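PDB 3D1B: RNA-induced transcriptional silencing complex protein tas3 from Schizosaccharomyces pombe, which acts as a molecular adaptor in the RITS complex with Ago1 and Chp1, serving RNA interference, heterochromatin formation and accurate chromosome segregation. Local coordinates for residues D51-L56 against A91-S96; L78-N83 against D110-I115. All blocks are in the same frame, centred on the assembly; numbering follows the deposited sequence.

Contact 1. Residues D51-L56 against A91-S96; sequences DFSQVL and AKAVGS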
loop_
_atom_site.group_PDB
_atom_site.type_symbol
_atom_site.label_atom_id
_atom_site.label_comp_id
_atom_site.label_asym_id
_atom_site.label_seq_id
_atom_site.Cartn_x
_atom_site.Cartn_y
_atom_site.Cartn_z
ATOM N N ASP A 51 1.736 -5.265 3.903
ATOM C CA ASP A 51 2.344 -4.857 5.168
ATOM C C ASP A 51 1.342 -4.061 6.002
ATOM O O ASP A 51 0.230 -3.790 5.552
ATOM C CB ASP A 51 3.623 -4.028 4.942
ATOM C CG ASP A 51 3.377 -2.751 4.160
ATOM O OD1 ASP A 51 2.339 -2.096 4.383
ATOM O OD2 ASP A 51 4.241 -2.392 3.326
ATOM N N PHE A 52 1.737 -3.661 7.205
ATOM C CA PHE A 52 0.812 -2.943 8.073
ATOM C C PHE A 52 0.360 -1.593 7.530
ATOM O O PHE A 52 -0.773 -1.171 7.764
ATOM C CB PHE A 52 1.412 -2.747 9.465
ATOM C CG PHE A 52 0.404 -2.308 10.486
ATOM C CD1 PHE A 52 -0.562 -3.196 10.944
ATOM C CD2 PHE A 52 0.377 -0.992 10.937
ATOM C CE1 PHE A 52 -1.550 -2.782 11.837
ATOM C CE2 PHE A 52 -0.610 -0.567 11.834
ATOM C CZ PHE A 52 -1.573 -1.466 12.280
ATOM N N SER A 53 1.239 -0.896 6.822
ATOM C CA SER A 53 0.852 0.396 6.270
ATOM C C SER A 53 -0.313 0.187 5.316
ATOM O O SER A 53 -1.232 1.002 5.248
ATOM C CB SER A 53 2.018 1.039 5.518
ATOM O OG SER A 53 3.061 1.365 6.417
ATOM N N GLN A 54 -0.264 -0.917 4.580
ATOM C CA GLN A 54 -1.312 -1.244 3.630
ATOM C C GLN A 54 -2.589 -1.622 4.371
ATOM O O GLN A 54 -3.684 -1.280 3.937
ATOM C CB GLN A 54 -0.849 -2.378 2.713
ATOM C CG GLN A 54 0.285 -1.947 1.787
ATOM C CD GLN A 54 0.865 -3.086 0.981
ATOM O OE1 GLN A 54 1.466 -4.013 1.531
ATOM N NE2 GLN A 54 0.696 -3.022 -0.335
ATOM N N VAL A 55 -2.446 -2.325 5.495
ATOM C CA VAL A 55 -3.617 -2.696 6.288
ATOM C C VAL A 55 -4.324 -1.414 6.731
ATOM O O VAL A 55 -5.545 -1.292 6.616
ATOM C CB VAL A 55 -3.220 -3.510 7.545
ATOM C CG1 VAL A 55 -4.426 -3.651 8.472
ATOM C CG2 VAL A 55 -2.710 -4.877 7.138
ATOM N N LEU A 56 -3.549 -0.454 7.227
ATOM C CA LEU A 56 -4.113 0.816 7.683
ATOM C C LEU A 56 -4.845 1.546 6.573
ATOM O O LEU A 56 -5.944 2.067 6.773
ATOM C CB LEU A 56 -3.013 1.728 8.229
ATOM C CG LEU A 56 -2.407 1.347 9.576
ATOM C CD1 LEU A 56 -1.321 2.353 9.937
ATOM C CD2 LEU A 56 -3.502 1.328 10.644
ATOM N N ALA A 91 2.397 5.776 14.539
ATOM C CA ALA A 91 1.705 7.053 14.423
ATOM C C ALA A 91 1.872 7.640 13.028
ATOM O O ALA A 91 0.916 8.147 12.445
ATOM C CB ALA A 91 2.222 8.030 15.472
ATOM N N LYS A 92 3.087 7.573 12.491
ATOM C CA LYS A 92 3.341 8.116 11.156
ATOM C C LYS A 92 2.517 7.387 10.099
ATOM O O LYS A 92 1.975 8.007 9.182
ATOM C CB LYS A 92 4.830 8.016 10.805
ATOM C CG LYS A 92 5.156 8.612 9.438
ATOM C CD LYS A 92 6.644 8.541 9.102
ATOM C CE LYS A 92 7.477 9.414 10.026
ATOM N NZ LYS A 92 8.918 9.414 9.603
ATOM N N ALA A 93 2.430 6.065 10.219
ATOM C CA ALA A 93 1.662 5.278 9.260
ATOM C C ALA A 93 0.174 5.597 9.372
ATOM O O ALA A 93 -0.540 5.634 8.369
ATOM C CB ALA A 93 1.907 3.788 9.484
ATOM N N VAL A 94 -0.298 5.795 10.599
ATOM C CA VAL A 94 -1.700 6.146 10.819
ATOM C C VAL A 94 -1.950 7.521 10.209
ATOM O O VAL A 94 -2.933 7.725 9.499
ATOM C CB VAL A 94 -2.034 6.198 12.323
ATOM C CG1 VAL A 94 -3.412 6.824 12.536
ATOM C CG2 VAL A 94 -1.991 4.795 12.902
ATOM N N GLY A 95 -1.049 8.458 10.486
ATOM C CA GLY A 95 -1.187 9.802 9.950
ATOM C C GLY A 95 -1.251 9.841 8.429
ATOM O O GLY A 95 -2.106 10.518 7.848
ATOM N N SER A 96 -0.347 9.123 7.770
ATOM C CA SER A 96 -0.337 9.108 6.308
ATOM C C SER A 96 -1.622 8.494 5.745
ATOM O O SER A 96 -2.186 8.995 4.773
ATOM C CB SER A 96 0.876 8.325 5.790
ATOM O OG SER A 96 0.872 8.270 4.372
#
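S53 and L56, in the first turns of helix 52-60, meet A93 and V94 of helix 89-105. The axes of the two short segments run in broadly the same direction, 38° apart, and approach to 9.3 Å. The backbones come nearest at S53 and A93, with CA atoms 5.8 Å apart. L56 carries most of the contact. Its CB points toward the other helix. CG lies anti to the carbonyl carbon (chi1 -72°), and the extended branch brings methyl CD1 up against A93. L56 CD1 is 3.6 Å from A93 CB and 3.9 Å from V94 CG2, so one methyl touches both neighbours. The CG2 branch of V94 lies beside its own backbone N. At the exposed margin, S53 OG stands 4.1 Å from A93 CB, a loose contact. No hydrogen bond joins the segments.

D51 caps the start of helix 52-60. Q54 N donates to D51 OD1 at 2.9 Å. D51 N returns a bond of 2.7 Å to a lone pair of Q54 OE1, which also accepts from K100 of the second subunit. L56 also touches L22 of helix 14-23, and V94 packs on A119 of helix 109-122. The arrangement combines a capping box with close apolar helix-helix packing in an all-alpha domain; the small side chain of A93 is consistent with the near approach of the backbones.

Contact 2. Residues L78-N83 against D110-I115; sequences LMFLSN and DFASQI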
loop_
_atom_site.group_PDB
_atom_site.type_symbol
_atom_site.label_atom_id
_atom_site.label_comp_id
_atom_site.label_asym_id
_atom_site.label_seq_id
_atom_site.Cartn_x
_atom_site.Cartn_y
_atom_site.Cartn_z
ATOM N N LEU A 78 0.159 21.869 5.220
ATOM C CA LEU A 78 1.613 21.761 5.162
ATOM C C LEU A 78 2.185 21.593 6.567
ATOM O O LEU A 78 3.132 20.842 6.772
ATOM C CB LEU A 78 2.220 22.995 4.486
ATOM C CG LEU A 78 1.849 23.148 3.007
ATOM C CD1 LEU A 78 2.499 24.407 2.444
ATOM C CD2 LEU A 78 2.301 21.928 2.234
ATOM N N MET A 79 1.601 22.283 7.539
ATOM C CA MET A 79 2.077 22.163 8.911
ATOM C C MET A 79 1.767 20.749 9.407
ATOM O O MET A 79 2.541 20.168 10.168
ATOM C CB MET A 79 1.395 23.198 9.806
ATOM C CG MET A 79 2.105 23.441 11.133
ATOM S SD MET A 79 3.802 24.029 10.903
ATOM C CE MET A 79 3.508 25.534 10.105
ATOM N N PHE A 80 0.634 20.200 8.973
ATOM C CA PHE A 80 0.247 18.843 9.373
ATOM C C PHE A 80 1.288 17.853 8.865
ATOM O O PHE A 80 1.698 16.944 9.586
ATOM C CB PHE A 80 -1.121 18.471 8.788
ATOM C CG PHE A 80 -1.551 17.055 9.090
ATOM C CD1 PHE A 80 -2.238 16.752 10.268
ATOM C CD2 PHE A 80 -1.252 16.020 8.205
ATOM C CE1 PHE A 80 -2.620 15.439 10.559
ATOM C CE2 PHE A 80 -1.632 14.695 8.492
ATOM C CZ PHE A 80 -2.315 14.411 9.670
ATOM N N LEU A 81 1.717 18.034 7.616
ATOM C CA LEU A 81 2.704 17.135 7.023
ATOM C C LEU A 81 4.082 17.304 7.657
ATOM O O LEU A 81 4.812 16.328 7.823
ATOM C CB LEU A 81 2.785 17.356 5.507
ATOM C CG LEU A 81 1.544 16.906 4.718
ATOM C CD1 LEU A 81 1.679 17.318 3.257
ATOM C CD2 LEU A 81 1.373 15.389 4.835
ATOM N N SER A 82 4.444 18.535 8.008
ATOM C CA SER A 82 5.744 18.757 8.637
ATOM C C SER A 82 5.764 18.050 9.981
ATOM O O SER A 82 6.781 17.488 10.385
ATOM C CB SER A 82 6.018 20.253 8.837
ATOM O OG SER A 82 6.642 20.814 7.691
ATOM N N ASN A 83 4.627 18.064 10.667
ATOM C CA ASN A 83 4.522 17.420 11.965
ATOM C C ASN A 83 4.510 15.906 11.809
ATOM O O ASN A 83 5.069 15.186 12.636
ATOM C CB ASN A 83 3.247 17.883 12.682
ATOM C CG ASN A 83 3.069 17.221 14.030
ATOM O OD1 ASN A 83 2.235 16.328 14.191
ATOM N ND2 ASN A 83 3.865 17.645 15.006
ATOM N N ASP A 110 -8.525 18.920 11.547
ATOM C CA ASP A 110 -8.474 18.952 13.006
ATOM C C ASP A 110 -8.740 17.559 13.566
ATOM O O ASP A 110 -8.117 17.146 14.542
ATOM C CB ASP A 110 -9.510 19.926 13.573
ATOM C CG ASP A 110 -9.230 21.363 13.190
ATOM O OD1 ASP A 110 -8.067 21.796 13.320
ATOM O OD2 ASP A 110 -10.178 22.062 12.767
ATOM N N PHE A 111 -9.671 16.842 12.942
ATOM C CA PHE A 111 -10.022 15.489 13.370
ATOM C C PHE A 111 -8.835 14.561 13.101
ATOM O O PHE A 111 -8.493 13.705 13.929
ATOM C CB PHE A 111 -11.256 15.015 12.595
ATOM C CG PHE A 111 -11.819 13.705 13.074
ATOM C CD1 PHE A 111 -12.459 13.616 14.308
ATOM C CD2 PHE A 111 -11.742 12.568 12.278
ATOM C CE1 PHE A 111 -13.020 12.404 14.737
ATOM C CE2 PHE A 111 -12.298 11.355 12.696
ATOM C CZ PHE A 111 -12.936 11.277 13.927
ATOM N N ALA A 112 -8.203 14.734 11.944
ATOM C CA ALA A 112 -7.049 13.915 11.593
ATOM C C ALA A 112 -5.958 14.103 12.644
ATOM O O ALA A 112 -5.302 13.150 13.042
ATOM C CB ALA A 112 -6.522 14.306 10.215
ATOM N N SER A 113 -5.765 15.341 13.092
ATOM C CA SER A 113 -4.751 15.620 14.098
ATOM C C SER A 113 -5.078 14.914 15.415
ATOM O O SER A 113 -4.180 14.444 16.112
ATOM C CB SER A 113 -4.619 17.128 14.320
ATOM O OG SER A 113 -4.018 17.743 13.185
ATOM N N GLN A 114 -6.362 14.829 15.750
ATOM C CA GLN A 114 -6.762 14.145 16.976
ATOM C C GLN A 114 -6.426 12.657 16.875
ATOM O O GLN A 114 -5.894 12.065 17.814
ATOM C CB GLN A 114 -8.261 14.318 17.228
ATOM C CG GLN A 114 -8.681 15.744 17.522
ATOM C CD GLN A 114 -10.185 15.880 17.659
ATOM O OE1 GLN A 114 -10.795 15.278 18.545
ATOM N NE2 GLN A 114 -10.792 16.668 16.781
ATOM N N ILE A 115 -6.737 12.051 15.732
ATOM C CA ILE A 115 -6.453 10.633 15.529
ATOM C C ILE A 115 -4.946 10.388 15.637
ATOM O O ILE A 115 -4.500 9.438 16.286
ATOM C CB ILE A 115 -6.943 10.164 14.141
ATOM C CG1 ILE A 115 -8.459 10.349 14.028
ATOM C CG2 ILE A 115 -6.585 8.699 13.929
ATOM C CD1 ILE A 115 -9.017 10.018 12.661
#
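F80 reaches from helix 74-84 to A112 and S113 of helix 109-122 and makes every direct contact between residues 78-83 and 110-115. The CA atoms of F80 and S113 are the nearest pair, 7.6 Å apart. The aromatic side chain bridges the two backbones. The CB of F80 points toward the opposing helix. Its CG is anti to the backbone N (chi1 177°), which carries the ring outward from its own helix. The ring plane is turned nearly perpendicular to the CA-CB-CG plane (chi2 87°).

The CD1-CE1 side of the ring is presented to S113. The serine hydroxyl sits at the ring edge, near its plane, and not over a face. S113 OG is 3.6 Å from F80 CD1 and 3.8 Å from F80 CE1, so it borders both edge carbons. The same oxygen makes a weak hydrogen bond to L109 O, one turn earlier in its own helix. A112 comes in obliquely: its CB points toward helix 74-84 and lies 4.1 Å from F80 CE1.

Two further residues adjoin the phenyl group. The rings of F80 and Y99 meet with planes at about 20°, and F80 also packs on L109. A112 in turn packs on I98 and V102, so helix 89-105 adjoins both partners.

No hydrogen bond crosses between the two segments. The contact is van der Waals in kind, with one methyl and one hydroxyl against the ring. The hydroxyl oxygen meets the weakly positive rim of C-H groups, not the electron-rich ring face. This edge approach is probably mildly favourable, and it lets a polar atom adjoin the buried aromatic group.

How the contacts relate
Contacts 1 and 2 belong to one continuous helical packing, with centres about 15 Å apart. Helix 89-105 links them. It supplies residues 91-96 to contact 1 and also borders contact 2. The segments of the two contacts touch directly: V94 CG1 lies 3.9 Å from I115 CG2. A looser approach puts G95 O 4.3 Å from F80 CE2. Along the chain the segments of the two contacts alternate. Contact 1 lies nearer the second subunit, whose Y99 packs on Q54; contact 2 touches no other chain. No ligand or active site is involved, and both contacts join helices of this C-terminal all-alpha motif of Tas3.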